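Local coordinates for quinonprotein alcohol dehydrogenase-like protein (Bacteroides thetaiotaomicron VPI-5482, PDB 4R5O), which is of unknown function but binds calcium and joins an immunoglobulin-like beta-sandwich domain to a seven-bladed beta-propeller, at residues A[34-39]-A[75-80]; A[63-68]-A[92-97]; A[38-43]-A[50-55]. All coordinates share one frame; numbering follows the deposited sequence.

Contact 1: A[34-39]-A[75-80]; sequences ETLEIT and ADLSCI. With CA (calcium ion), chain J.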
loop_
_atom_site.group_PDB
_atom_site.type_symbol
_atom_site.label_atom_id
_atom_site.label_comp_id
_atom_site.label_asym_id
_atom_site.label_seq_id
_atom_site.Cartn_x
_atom_site.Cartn_y
_atom_site.Cartn_z
ATOM N N GLU A 34 -8.401 16.050 18.018
ATOM C CA GLU A 34 -8.606 17.472 18.273
ATOM C C GLU A 34 -9.473 18.105 17.180
ATOM O O GLU A 34 -9.627 17.525 16.096
ATOM C CB GLU A 34 -7.286 18.234 18.388
ATOM C CG GLU A 34 -6.388 17.804 19.537
ATOM C CD GLU A 34 -5.168 18.668 19.823
ATOM O OE1 GLU A 34 -4.921 19.660 19.092
ATOM O OE2 GLU A 34 -4.480 18.373 20.827
ATOM N N THR A 35 -10.056 19.286 17.478
ATOM C CA THR A 35 -10.908 20.022 16.547
ATOM C C THR A 35 -10.292 21.387 16.259
ATOM O O THR A 35 -9.931 22.124 17.189
ATOM C CB THR A 35 -12.337 20.157 17.109
ATOM O OG1 THR A 35 -12.859 18.855 17.389
ATOM C CG2 THR A 35 -13.281 20.872 16.154
ATOM N N LEU A 36 -10.174 21.718 14.965
ATOM C CA LEU A 36 -9.683 23.031 14.538
ATOM C C LEU A 36 -10.839 24.000 14.543
ATOM O O LEU A 36 -11.802 23.796 13.794
ATOM C CB LEU A 36 -8.994 22.985 13.147
ATOM C CG LEU A 36 -8.539 24.319 12.546
ATOM C CD1 LEU A 36 -7.426 24.957 13.349
ATOM C CD2 LEU A 36 -8.047 24.139 11.162
ATOM N N GLU A 37 -10.772 25.024 15.410
ATOM C CA GLU A 37 -11.794 26.066 15.450
ATOM C C GLU A 37 -11.187 27.426 15.173
ATOM O O GLU A 37 -10.219 27.813 15.813
ATOM C CB GLU A 37 -12.562 26.118 16.776
ATOM C CG GLU A 37 -13.589 25.026 17.017
ATOM C CD GLU A 37 -14.477 25.301 18.224
ATOM O OE1 GLU A 37 -14.365 26.399 18.818
ATOM O OE2 GLU A 37 -15.301 24.423 18.569
ATOM N N ILE A 38 -11.742 28.150 14.211
ATOM C CA ILE A 38 -11.304 29.513 13.879
ATOM C C ILE A 38 -12.530 30.385 13.903
ATOM O O ILE A 38 -13.468 30.104 13.162
ATOM C CB ILE A 38 -10.538 29.624 12.527
ATOM C CG1 ILE A 38 -9.368 28.607 12.429
ATOM C CG2 ILE A 38 -10.078 31.077 12.278
ATOM C CD1 ILE A 38 -8.949 28.265 11.027
ATOM N N THR A 39 -12.543 31.424 14.739
ATOM C CA THR A 39 -13.706 32.291 14.796
ATOM C C THR A 39 -13.231 33.709 14.496
ATOM O O THR A 39 -12.901 34.440 15.436
ATOM C CB THR A 39 -14.450 32.164 16.148
ATOM O OG1 THR A 39 -14.730 30.785 16.431
ATOM C CG2 THR A 39 -15.730 32.988 16.187
ATOM N N ALA A 75 -4.198 19.964 4.774
ATOM C CA ALA A 75 -5.133 20.751 3.980
ATOM C C ALA A 75 -4.769 22.228 3.971
ATOM O O ALA A 75 -4.159 22.724 4.911
ATOM C CB ALA A 75 -6.549 20.587 4.523
ATOM N N ASP A 76 -5.131 22.910 2.878
ATOM C CA ASP A 76 -5.025 24.348 2.690
ATOM C C ASP A 76 -6.357 24.932 3.083
ATOM O O ASP A 76 -7.395 24.333 2.787
ATOM C CB ASP A 76 -4.620 24.712 1.246
ATOM C CG ASP A 76 -3.171 24.446 0.882
ATOM O OD1 ASP A 76 -2.275 24.996 1.569
ATOM O OD2 ASP A 76 -2.929 23.815 -0.174
ATOM N N LEU A 77 -6.353 26.048 3.803
ATOM C CA LEU A 77 -7.607 26.639 4.234
ATOM C C LEU A 77 -7.660 28.122 3.895
ATOM O O LEU A 77 -6.742 28.881 4.224
ATOM C CB LEU A 77 -7.794 26.431 5.742
ATOM C CG LEU A 77 -9.022 27.039 6.426
ATOM C CD1 LEU A 77 -10.323 26.401 5.956
ATOM C CD2 LEU A 77 -8.904 26.862 7.862
ATOM N N SER A 78 -8.754 28.516 3.229
ATOM C CA SER A 78 -9.040 29.905 2.896
ATOM C C SER A 78 -10.330 30.336 3.538
ATOM O O SER A 78 -11.267 29.541 3.708
ATOM C CB SER A 78 -9.110 30.133 1.389
ATOM O OG SER A 78 -7.855 29.896 0.778
ATOM N N CYS A 79 -10.376 31.613 3.890
ATOM C CA CYS A 79 -11.559 32.209 4.461
ATOM C C CYS A 79 -11.846 33.467 3.712
ATOM O O CYS A 79 -11.062 34.417 3.768
ATOM C CB CYS A 79 -11.399 32.451 5.955
ATOM S SG CYS A 79 -12.822 33.248 6.707
ATOM N N ILE A 80 -12.949 33.457 2.966
ATOM C CA ILE A 80 -13.398 34.610 2.208
ATOM C C ILE A 80 -14.568 35.210 2.965
ATOM O O ILE A 80 -15.569 34.529 3.178
ATOM C CB ILE A 80 -13.743 34.239 0.740
ATOM C CG1 ILE A 80 -12.631 33.372 0.090
ATOM C CG2 ILE A 80 -14.030 35.496 -0.071
ATOM C CD1 ILE A 80 -12.975 32.762 -1.195
HETATM CA CA CA J . -17.255 23.616 19.010
#
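Leu36 and Ile38 face Leu77 across the interior of the immunoglobulin-like beta-sandwich. Strand 35-38 belongs to the small two-stranded sheet it forms with strand 65-68. Strand 74-83 lies in the larger five-stranded sheet.

The contact is wholly apolar. Ile38 and Leu77 reach toward each other and meet tip to tip, with Ile38 CD1 3.5 Å from Leu77 CD2. Leu36 adds a looser touch to the same methyl, its CD2 lying 4.4 Å from Leu77 CD2. One branch of Leu77 therefore serves both residues of the facing strand. Its CG stands opposite the backbone N (chi1 177°), and this carries the branch into the core between the sheets. The direct contact is small, with 78 Å² buried over both sides. Phe65 and Trp52 pack against Ile38 and Leu77 as well and fill in the same layer.

No hydrogen bond joins the two segments. Their backbones are well apart, 9.8 Å between Ile38 CA and Cys79 CA, as expected of strands in separate layers. Each strand makes its backbone bonds within its own sheet: Leu36 with Tyr67, Ile38 with Phe65, and Ala75 with Phe94.

The polar interaction lies on the outer side of strand 35-38. Glu37 comes between the two core residues in sequence but takes no part in the apolar contact. Its chain is extended beyond CG and carries the carboxylate to the calcium. It binds the ion through one oxygen: OE2 of Glu37 is 2.2 Å from the calcium, while OE1 of Glu37 stays 4.0 Å from it.

Contact 2: A[63-68]-A[92-97]; sequences PTFSYK and TSFSSN
Phe94 gives the largest buried surface here, with Tyr67 next and Phe65 after it. The three rings form an aromatic cluster between the two sheets of the immunoglobulin-like domain. No hydrogen bond links the segments.

Phe94 and Tyr67 make a T-shaped pair. The edge of Phe94 is directed at the face of Tyr67, with ring centroids 5.0 Å apart and planes at 64°. Two atoms of Phe94, CE2 and CZ, do the touching. CE2 of Phe94 comes to 3.6 Å from Tyr67 CE1. CZ of Phe94 stands 3.7 Å above the plane of the Tyr67 ring, offset toward its rim on the CD1 and CE1 side. In Phe94, CG sits between the backbone N and the carbonyl carbon (chi1 66°), and the ring projects from its strand toward Tyr67.

Phe65 meets a different atom of the same ring: its CZ is 4.2 Å from Phe94 CE1. Phe94 thus touches Phe65 through CE1 and Tyr67 through CE2 and CZ. Phe65 and Tyr67 both come from the inward side of strand 65-68, two residues apart.

The cluster extends beyond these three. Tyr59 meets both Phe65 and Tyr67, and Trp52 meets Phe65 with nearly parallel planes. Strand 65-68 pairs with strand 35-38, whose Leu36 also touches Phe94. On the opposite sheet, strand 86-97 runs between strands 28-31 and 74-83, and Gln28 and Ala75 from these strands pack against Phe94.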
loop_
_atom_site.group_PDB
_atom_site.type_symbol
_atom_site.label_atom_id
_atom_site.label_comp_id
_atom_site.label_asym_id
_atom_site.label_seq_id
_atom_site.Cartn_x
_atom_site.Cartn_y
_atom_site.Cartn_z
ATOM N N PRO A 63 -19.951 31.607 10.381
ATOM C CA PRO A 63 -18.934 32.627 10.736
ATOM C C PRO A 63 -17.768 32.076 11.555
ATOM O O PRO A 63 -16.826 32.805 11.872
ATOM C CB PRO A 63 -19.709 33.652 11.580
ATOM C CG PRO A 63 -20.985 33.043 11.908
ATOM C CD PRO A 63 -21.227 31.827 11.090
ATOM N N THR A 64 -17.835 30.798 11.890
ATOM C CA THR A 64 -16.850 30.101 12.698
ATOM C C THR A 64 -16.579 28.735 12.019
ATOM O O THR A 64 -17.512 28.051 11.587
ATOM C CB THR A 64 -17.353 30.010 14.170
ATOM O OG1 THR A 64 -16.483 29.185 14.931
ATOM C CG2 THR A 64 -18.784 29.488 14.291
ATOM N N PHE A 65 -15.292 28.386 11.868
ATOM C CA PHE A 65 -14.866 27.144 11.236
ATOM C C PHE A 65 -14.612 26.066 12.272
ATOM O O PHE A 65 -13.777 26.253 13.153
ATOM C CB PHE A 65 -13.592 27.394 10.406
ATOM C CG PHE A 65 -12.973 26.199 9.710
ATOM C CD1 PHE A 65 -13.571 25.640 8.578
ATOM C CD2 PHE A 65 -11.748 25.688 10.125
ATOM C CE1 PHE A 65 -12.989 24.548 7.922
ATOM C CE2 PHE A 65 -11.170 24.590 9.470
ATOM C CZ PHE A 65 -11.797 24.029 8.377
ATOM N N SER A 66 -15.304 24.927 12.157
ATOM C CA SER A 66 -15.080 23.798 13.054
ATOM C C SER A 66 -14.796 22.580 12.198
ATOM O O SER A 66 -15.564 22.274 11.284
ATOM C CB SER A 66 -16.260 23.595 13.992
ATOM O OG SER A 66 -15.973 22.570 14.931
ATOM N N TYR A 67 -13.645 21.936 12.428
ATOM C CA TYR A 67 -13.228 20.773 11.635
ATOM C C TYR A 67 -12.539 19.758 12.538
ATOM O O TYR A 67 -11.456 20.063 13.044
ATOM C CB TYR A 67 -12.292 21.246 10.508
ATOM C CG TYR A 67 -11.994 20.238 9.428
ATOM C CD1 TYR A 67 -10.981 19.301 9.582
ATOM C CD2 TYR A 67 -12.632 20.304 8.197
ATOM C CE1 TYR A 67 -10.687 18.381 8.577
ATOM C CE2 TYR A 67 -12.315 19.420 7.164
ATOM C CZ TYR A 67 -11.345 18.453 7.359
ATOM O OH TYR A 67 -11.051 17.581 6.332
ATOM N N LYS A 68 -13.160 18.572 12.767
ATOM C CA LYS A 68 -12.552 17.554 13.627
ATOM C C LYS A 68 -11.422 16.836 12.878
ATOM O O LYS A 68 -11.617 16.383 11.744
ATOM C CB LYS A 68 -13.588 16.533 14.145
ATOM N N THR A 92 -4.352 29.935 5.286
ATOM C CA THR A 92 -3.467 29.205 6.182
ATOM C C THR A 92 -3.532 27.739 5.737
ATOM O O THR A 92 -4.101 27.430 4.686
ATOM C CB THR A 92 -3.798 29.432 7.694
ATOM O OG1 THR A 92 -2.733 28.885 8.471
ATOM C CG2 THR A 92 -5.159 28.829 8.133
ATOM N N SER A 93 -2.920 26.854 6.515
ATOM C CA SER A 93 -2.952 25.427 6.263
ATOM C C SER A 93 -2.991 24.704 7.598
ATOM O O SER A 93 -2.679 25.298 8.635
ATOM C CB SER A 93 -1.772 24.992 5.402
ATOM O OG SER A 93 -0.542 25.336 6.013
ATOM N N PHE A 94 -3.479 23.464 7.592
ATOM C CA PHE A 94 -3.540 22.652 8.799
ATOM C C PHE A 94 -3.195 21.214 8.453
ATOM O O PHE A 94 -3.286 20.800 7.291
ATOM C CB PHE A 94 -4.895 22.747 9.506
ATOM C CG PHE A 94 -6.096 22.190 8.793
ATOM C CD1 PHE A 94 -6.861 22.989 7.965
ATOM C CD2 PHE A 94 -6.524 20.898 9.033
ATOM C CE1 PHE A 94 -8.022 22.499 7.378
ATOM C CE2 PHE A 94 -7.670 20.406 8.430
ATOM C CZ PHE A 94 -8.421 21.215 7.619
ATOM N N SER A 95 -2.720 20.484 9.465
ATOM C CA SER A 95 -2.317 19.088 9.357
ATOM C C SER A 95 -2.417 18.430 10.704
ATOM O O SER A 95 -2.441 19.109 11.719
ATOM C CB SER A 95 -0.896 18.973 8.800
ATOM O OG SER A 95 0.041 19.604 9.659
ATOM N N SER A 96 -2.482 17.105 10.709
ATOM C CA SER A 96 -2.529 16.269 11.907
ATOM C C SER A 96 -1.123 15.882 12.341
ATOM O O SER A 96 -0.262 15.678 11.489
ATOM C CB SER A 96 -3.366 15.014 11.645
ATOM O OG SER A 96 -2.892 14.307 10.509
ATOM N N ASN A 97 -0.894 15.765 13.646
ATOM C CA ASN A 97 0.377 15.310 14.193
ATOM C C ASN A 97 0.256 13.806 14.386
ATOM O O ASN A 97 -0.096 13.330 15.468
ATOM C CB ASN A 97 0.747 16.066 15.495
ATOM C CG ASN A 97 2.059 15.631 16.113
ATOM O OD1 ASN A 97 3.011 15.249 15.428
ATOM N ND2 ASN A 97 2.159 15.702 17.425
#

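Contact 3: A[38-43]-A[50-55]; sequences ITPELL and YSWLVN. With ACT (acetate ion), chain H.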
loop_
_atom_site.group_PDB
_atom_site.type_symbol
_atom_site.label_atom_id
_atom_site.label_comp_id
_atom_site.label_asym_id
_atom_site.label_seq_id
_atom_site.Cartn_x
_atom_site.Cartn_y
_atom_site.Cartn_z
ATOM N N ILE A 38 -11.742 28.150 14.211
ATOM C CA ILE A 38 -11.304 29.513 13.879
ATOM C C ILE A 38 -12.530 30.385 13.903
ATOM O O ILE A 38 -13.468 30.104 13.162
ATOM C CB ILE A 38 -10.538 29.624 12.527
ATOM C CG1 ILE A 38 -9.368 28.607 12.429
ATOM C CG2 ILE A 38 -10.078 31.077 12.278
ATOM C CD1 ILE A 38 -8.949 28.265 11.027
ATOM N N THR A 39 -12.543 31.424 14.739
ATOM C CA THR A 39 -13.706 32.291 14.796
ATOM C C THR A 39 -13.231 33.709 14.496
ATOM O O THR A 39 -12.901 34.440 15.436
ATOM C CB THR A 39 -14.450 32.164 16.148
ATOM O OG1 THR A 39 -14.730 30.785 16.431
ATOM C CG2 THR A 39 -15.730 32.988 16.187
ATOM N N PRO A 40 -13.175 34.116 13.203
ATOM C CA PRO A 40 -12.735 35.482 12.888
ATOM C C PRO A 40 -13.672 36.503 13.502
ATOM O O PRO A 40 -14.889 36.317 13.454
ATOM C CB PRO A 40 -12.769 35.530 11.357
ATOM C CG PRO A 40 -12.719 34.106 10.929
ATOM C CD PRO A 40 -13.502 33.369 11.976
ATOM N N GLU A 41 -13.110 37.527 14.149
ATOM C CA GLU A 41 -13.893 38.577 14.778
ATOM C C GLU A 41 -13.870 39.802 13.908
ATOM O O GLU A 41 -12.809 40.381 13.644
ATOM C CB GLU A 41 -13.409 38.903 16.194
ATOM C CG GLU A 41 -13.770 37.823 17.200
ATOM C CD GLU A 41 -13.513 38.154 18.655
ATOM O OE1 GLU A 41 -13.469 39.354 19.025
ATOM O OE2 GLU A 41 -13.437 37.187 19.443
ATOM N N LEU A 42 -15.051 40.176 13.435
ATOM C CA LEU A 42 -15.233 41.338 12.586
ATOM C C LEU A 42 -15.566 42.560 13.421
ATOM O O LEU A 42 -16.465 42.535 14.272
ATOM C CB LEU A 42 -16.332 41.078 11.554
ATOM C CG LEU A 42 -15.951 40.443 10.230
ATOM C CD1 LEU A 42 -15.137 39.181 10.389
ATOM C CD2 LEU A 42 -17.163 40.131 9.455
ATOM N N LEU A 43 -14.821 43.632 13.185
ATOM C CA LEU A 43 -15.031 44.918 13.829
ATOM C C LEU A 43 -16.412 45.481 13.395
ATOM O O LEU A 43 -17.144 46.037 14.213
ATOM C CB LEU A 43 -13.864 45.830 13.429
ATOM C CG LEU A 43 -13.781 47.198 14.092
ATOM C CD1 LEU A 43 -13.404 47.079 15.581
ATOM C CD2 LEU A 43 -12.769 48.081 13.384
ATOM N N TYR A 50 -19.621 34.444 4.967
ATOM C CA TYR A 50 -18.357 33.707 4.991
ATOM C C TYR A 50 -18.355 32.551 3.987
ATOM O O TYR A 50 -19.412 32.040 3.608
ATOM C CB TYR A 50 -18.110 33.155 6.415
ATOM C CG TYR A 50 -17.950 34.200 7.507
ATOM C CD1 TYR A 50 -19.040 34.943 7.956
ATOM C CD2 TYR A 50 -16.747 34.340 8.191
ATOM C CE1 TYR A 50 -18.905 35.884 8.979
ATOM C CE2 TYR A 50 -16.608 35.259 9.235
ATOM C CZ TYR A 50 -17.693 36.022 9.633
ATOM O OH TYR A 50 -17.562 36.926 10.666
ATOM N N SER A 51 -17.149 32.124 3.583
ATOM C CA SER A 51 -16.894 31.002 2.687
ATOM C C SER A 51 -15.578 30.371 3.080
ATOM O O SER A 51 -14.522 30.993 2.952
ATOM C CB SER A 51 -16.901 31.443 1.225
ATOM O OG SER A 51 -16.663 30.378 0.315
ATOM N N TRP A 52 -15.652 29.169 3.635
ATOM C CA TRP A 52 -14.490 28.421 4.101
ATOM C C TRP A 52 -14.147 27.362 3.093
ATOM O O TRP A 52 -14.951 26.454 2.865
ATOM C CB TRP A 52 -14.763 27.803 5.485
ATOM C CG TRP A 52 -14.970 28.816 6.574
ATOM C CD1 TRP A 52 -16.146 29.401 6.937
ATOM C CD2 TRP A 52 -13.962 29.372 7.432
ATOM N NE1 TRP A 52 -15.940 30.264 7.994
ATOM C CE2 TRP A 52 -14.606 30.278 8.307
ATOM C CE3 TRP A 52 -12.576 29.171 7.566
ATOM C CZ2 TRP A 52 -13.920 30.959 9.321
ATOM C CZ3 TRP A 52 -11.890 29.881 8.543
ATOM C CH2 TRP A 52 -12.560 30.753 9.418
ATOM N N LEU A 53 -12.967 27.498 2.460
ATOM C CA LEU A 53 -12.515 26.568 1.440
ATOM C C LEU A 53 -11.435 25.676 1.992
ATOM O O LEU A 53 -10.384 26.167 2.413
ATOM C CB LEU A 53 -12.004 27.296 0.174
ATOM C CG LEU A 53 -12.884 28.411 -0.418
ATOM C CD1 LEU A 53 -12.248 28.981 -1.648
ATOM C CD2 LEU A 53 -14.275 27.934 -0.769
ATOM N N VAL A 54 -11.707 24.362 2.000
ATOM C CA VAL A 54 -10.769 23.305 2.397
ATOM C C VAL A 54 -10.260 22.697 1.106
ATOM O O VAL A 54 -11.054 22.211 0.301
ATOM C CB VAL A 54 -11.396 22.272 3.362
ATOM C CG1 VAL A 54 -10.391 21.173 3.692
ATOM C CG2 VAL A 54 -11.907 22.952 4.633
ATOM N N ASN A 55 -8.965 22.851 0.846
ATOM C CA ASN A 55 -8.309 22.434 -0.402
ATOM C C ASN A 55 -9.100 22.966 -1.639
ATOM O O ASN A 55 -9.324 22.233 -2.606
ATOM C CB ASN A 55 -8.140 20.925 -0.464
ATOM C CG ASN A 55 -7.171 20.409 0.555
ATOM O OD1 ASN A 55 -6.091 20.974 0.759
ATOM N ND2 ASN A 55 -7.509 19.286 1.176
HETATM C C ACT H . -9.257 16.497 2.603
HETATM O O ACT H . -8.891 16.888 1.473
HETATM O OXT ACT H . -8.892 17.001 3.718
HETATM C CH3 ACT H . -10.250 15.314 2.621
#
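Pro40 and Trp52 fit together at the edge of the indole. The proline ring is the bump, and it pushes against the far end of the six-membered ring. Pro40 CD lies in the indole plane, 3.6 Å from Trp52 CZ2. Pro40 CG follows at 3.7 Å from Trp52 CH2. The two side chains come from opposite directions, so the indole meets the proline end-on and is not stacked on it.

Ile38 fills the next place along the same rim. Its CG2 methyl is near the indole plane, 3.8 Å from Trp52 CH2. Trp52 has its CG opposite the carbonyl carbon (chi1 -65°), which carries the benzene end of the indole toward Ile38 and Pro40. The polar end is held separately, by a hydrogen bond from NE1 to Glu62 O.

Pro40 also has a second neighbour. Its CB lies near the plane of the Tyr50 ring, at the edge, in a looser touch 4.4 Å from Tyr50 CE2. Leu42 then receives the end of Tyr50. The phenol oxygen abuts the pair of Leu42 methyls, with Leu42 CD1 3.3 Å and Leu42 CD2 3.4 Å from Tyr50 OH.

At the far end of segment 50-55, Asn55 ND2 makes a weak hydrogen bond to an acetate oxygen, probably from the crystallisation liquor.

Ile38, Pro40 and Leu42 turn inward, while Thr39 and Glu41 point away. The loop after strand 35-38 thus covers strand 49-54 of the opposite sheet. Trp52, buried between the two layers, is consistent with the core tryptophan of many immunoglobulin-like sandwiches.

In the fold
The three contacts build one continuous core between the two sheets. The centres of contacts 1 and 2 are about 3 Å apart, and contact 3 lies about 7 Å from contact 1 and 10 Å from contact 2. Probable hydrogen bonds tie them together: Leu77 N is 2.8 Å from Thr92 O between contacts 1 and 2, and Thr64 OG1 is 2.8 Å from Thr39 OG1 between contacts 2 and 3. Ile38 takes part in contacts 1 and 3. The calcium at Glu37 stays outside this core, about 10 Å from the Phe65 side chain. The acetate lies near contacts 2 and 3, about 3 Å from the Tyr67 side chain.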